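ORF112 (Cyprinid herpesvirus 3, PDB 4WCG) binds left-handed Z-DNA through its Zalpha domain, the part in this chain, and probably acts in the virus's dealings with host innate immunity. Local coordinates at residues Q54-A58 and P92-L96. Residues are numbered along the deposited sequence; the frame is centred on the assembly and turned at random.
Sequences QGAKA and PVWYL. With nucleotides of chain D.
Gln54 grips the backbone of Leu96 with both ends of its side-chain amide. OE1 of Gln54 takes the N-H of Leu96 at 2.8 Å, while NE2 of Gln54 donates a hydrogen bond to Leu96 O at 3.1 Å. Both bonds are nearly straight (168° at each hydrogen), and Leu96 O is met on a lone pair, close to the amide plane of Gln54. A bend at chi2 (-83°) folds the glutamine chain back to this position; together the two bonds fix the rotation of the amide. The same OE1 sits at the edge of the Tyr95 ring.

Next along, Trp94 O accepts from two consecutive donors, Gly55 N at 2.8 Å and Ala56 N at 3.2 Å, and Trp94 N returns a bond to Ala56 O. This is a G1 beta bulge on a single antiparallel bridge, and it ties the loop between helices 40-52 and 58-65 to the C-terminal strand of the winged helix-turn-helix domain. Gly55 takes the positive phi (80°) usual for the first residue of such a bulge; having no side chain, it lets Tyr95 CE1 come within 3.5 Å of its CA, with Val93 CG1 also against it. The Trp94 indole presents its edge to Ala56 O and meets Tyr77 edge-to-face. Beyond the bridge, a water joins Ala58 N, in the first turn of helix 58-65, to Pro92 O, while Pro92 CG rests 3.6 Å from O5' of DG3 of chain D, on the DNA backbone.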
loop_
_atom_site.group_PDB
_atom_site.type_symbol
_atom_site.label_atom_id
_atom_site.label_comp_id
_atom_site.label_asym_id
_atom_site.label_seq_id
_atom_site.Cartn_x
_atom_site.Cartn_y
_atom_site.Cartn_z
ATOM N N GLN A 54 4.587 -5.283 16.777
ATOM C CA GLN A 54 3.449 -5.160 15.863
ATOM C C GLN A 54 2.531 -4.030 16.296
ATOM O O GLN A 54 2.390 -3.755 17.489
ATOM C CB GLN A 54 2.657 -6.468 15.828
ATOM C CG GLN A 54 3.382 -7.635 15.203
ATOM C CD GLN A 54 3.276 -7.635 13.694
ATOM O OE1 GLN A 54 2.673 -6.736 13.105
ATOM N NE2 GLN A 54 3.845 -8.650 13.062
ATOM N N GLY A 55 1.898 -3.364 15.343
ATOM C CA GLY A 55 0.920 -2.367 15.700
ATOM C C GLY A 55 1.553 -1.040 16.095
ATOM O O GLY A 55 1.026 -0.324 16.946
ATOM N N ALA A 56 2.670 -0.702 15.457
ATOM C CA ALA A 56 3.438 0.481 15.833
ATOM C C ALA A 56 3.000 1.714 15.055
ATOM O O ALA A 56 2.496 1.616 13.942
ATOM C CB ALA A 56 4.912 0.239 15.612
ATOM N N LYS A 57 3.204 2.876 15.670
ATOM C CA LYS A 57 2.985 4.138 14.985
ATOM C C LYS A 57 4.288 4.676 14.417
ATOM O O LYS A 57 5.360 4.413 14.959
ATOM C CB LYS A 57 2.377 5.157 15.939
ATOM C CG LYS A 57 0.979 4.807 16.401
ATOM C CD LYS A 57 0.383 5.928 17.221
ATOM C CE LYS A 57 -1.126 5.786 17.322
ATOM N NZ LYS A 57 -1.764 7.048 17.794
ATOM N N ALA A 58 4.190 5.435 13.328
ATOM C CA ALA A 58 5.371 6.013 12.690
ATOM C C ALA A 58 6.206 6.879 13.632
ATOM O O ALA A 58 7.438 6.875 13.543
ATOM C CB ALA A 58 4.962 6.830 11.473
ATOM N N PRO A 92 -3.567 4.903 11.907
ATOM C CA PRO A 92 -2.190 4.910 11.406
ATOM C C PRO A 92 -1.304 4.038 12.279
ATOM O O PRO A 92 -0.374 4.496 12.945
ATOM C CB PRO A 92 -1.790 6.384 11.499
ATOM C CG PRO A 92 -2.577 6.880 12.683
ATOM C CD PRO A 92 -3.903 6.161 12.599
ATOM N N VAL A 93 -1.618 2.754 12.255
ATOM C CA VAL A 93 -0.900 1.750 13.027
ATOM C C VAL A 93 -0.456 0.663 12.047
ATOM O O VAL A 93 -1.200 0.327 11.123
ATOM C CB VAL A 93 -1.806 1.223 14.156
ATOM C CG1 VAL A 93 -1.398 -0.144 14.619
ATOM C CG2 VAL A 93 -1.834 2.243 15.304
ATOM N N TRP A 94 0.752 0.128 12.221
ATOM C CA TRP A 94 1.379 -0.690 11.179
ATOM C C TRP A 94 1.751 -2.092 11.651
ATOM O O TRP A 94 2.250 -2.299 12.771
ATOM C CB TRP A 94 2.633 0.014 10.640
ATOM C CG TRP A 94 2.267 1.316 9.997
ATOM C CD1 TRP A 94 2.138 2.546 10.604
ATOM C CD2 TRP A 94 1.924 1.516 8.623
ATOM N NE1 TRP A 94 1.742 3.478 9.690
ATOM C CE2 TRP A 94 1.610 2.883 8.462
ATOM C CE3 TRP A 94 1.862 0.675 7.510
ATOM C CZ2 TRP A 94 1.246 3.422 7.223
ATOM C CZ3 TRP A 94 1.493 1.201 6.298
ATOM C CH2 TRP A 94 1.195 2.570 6.156
ATOM N N TYR A 95 1.513 -3.046 10.757
ATOM C CA TYR A 95 1.765 -4.447 11.020
ATOM C C TYR A 95 2.700 -5.061 9.995
ATOM O O TYR A 95 2.815 -4.607 8.862
ATOM C CB TYR A 95 0.452 -5.232 11.034
ATOM C CG TYR A 95 -0.549 -4.686 12.006
ATOM C CD1 TYR A 95 -0.522 -5.053 13.349
ATOM C CD2 TYR A 95 -1.532 -3.807 11.579
ATOM C CE1 TYR A 95 -1.447 -4.529 14.239
ATOM C CE2 TYR A 95 -2.462 -3.290 12.457
ATOM C CZ TYR A 95 -2.413 -3.657 13.783
ATOM O OH TYR A 95 -3.352 -3.144 14.646
ATOM N N LEU A 96 3.320 -6.152 10.406
ATOM C CA LEU A 96 4.178 -6.923 9.539
ATOM C C LEU A 96 3.473 -8.230 9.191
ATOM O O LEU A 96 3.341 -9.087 10.063
ATOM C CB LEU A 96 5.503 -7.186 10.265
ATOM C CG LEU A 96 6.683 -7.846 9.569
ATOM C CD1 LEU A 96 7.259 -6.933 8.517
ATOM C CD2 LEU A 96 7.732 -8.225 10.610
ATOM P P DG D 3 -4.474 10.526 13.641
ATOM O OP1 DG D 3 -5.577 10.041 14.510
ATOM O OP2 DG D 3 -3.073 10.408 14.088
ATOM O "O5'" DG D 3 -4.645 9.824 12.235
ATOM C "C5'" DG D 3 -3.757 10.151 11.170
ATOM C "C4'" DG D 3 -4.199 9.455 9.909
ATOM O "O4'" DG D 3 -5.551 9.854 9.616
ATOM C "C3'" DG D 3 -3.375 9.800 8.682
ATOM O "O3'" DG D 3 -2.405 8.802 8.487
ATOM C "C2'" DG D 3 -4.389 9.800 7.544
ATOM C "C1'" DG D 3 -5.737 10.007 8.226
ATOM N N9 DG D 3 -6.334 11.319 7.992
ATOM C C8 DG D 3 -7.601 11.574 7.531
ATOM N N7 DG D 3 -7.876 12.846 7.432
ATOM C C5 DG D 3 -6.711 13.481 7.855
ATOM C C6 DG D 3 -6.410 14.857 7.951
ATOM O O6 DG D 3 -7.144 15.824 7.700
ATOM N N1 DG D 3 -5.105 15.072 8.404
ATOM C C2 DG D 3 -4.231 14.075 8.742
ATOM N N2 DG D 3 -3.029 14.459 9.183
ATOM N N3 DG D 3 -4.501 12.788 8.660
ATOM C C4 DG D 3 -5.752 12.559 8.198
HETATM O O HOH W 1 1.591 6.236 12.384
#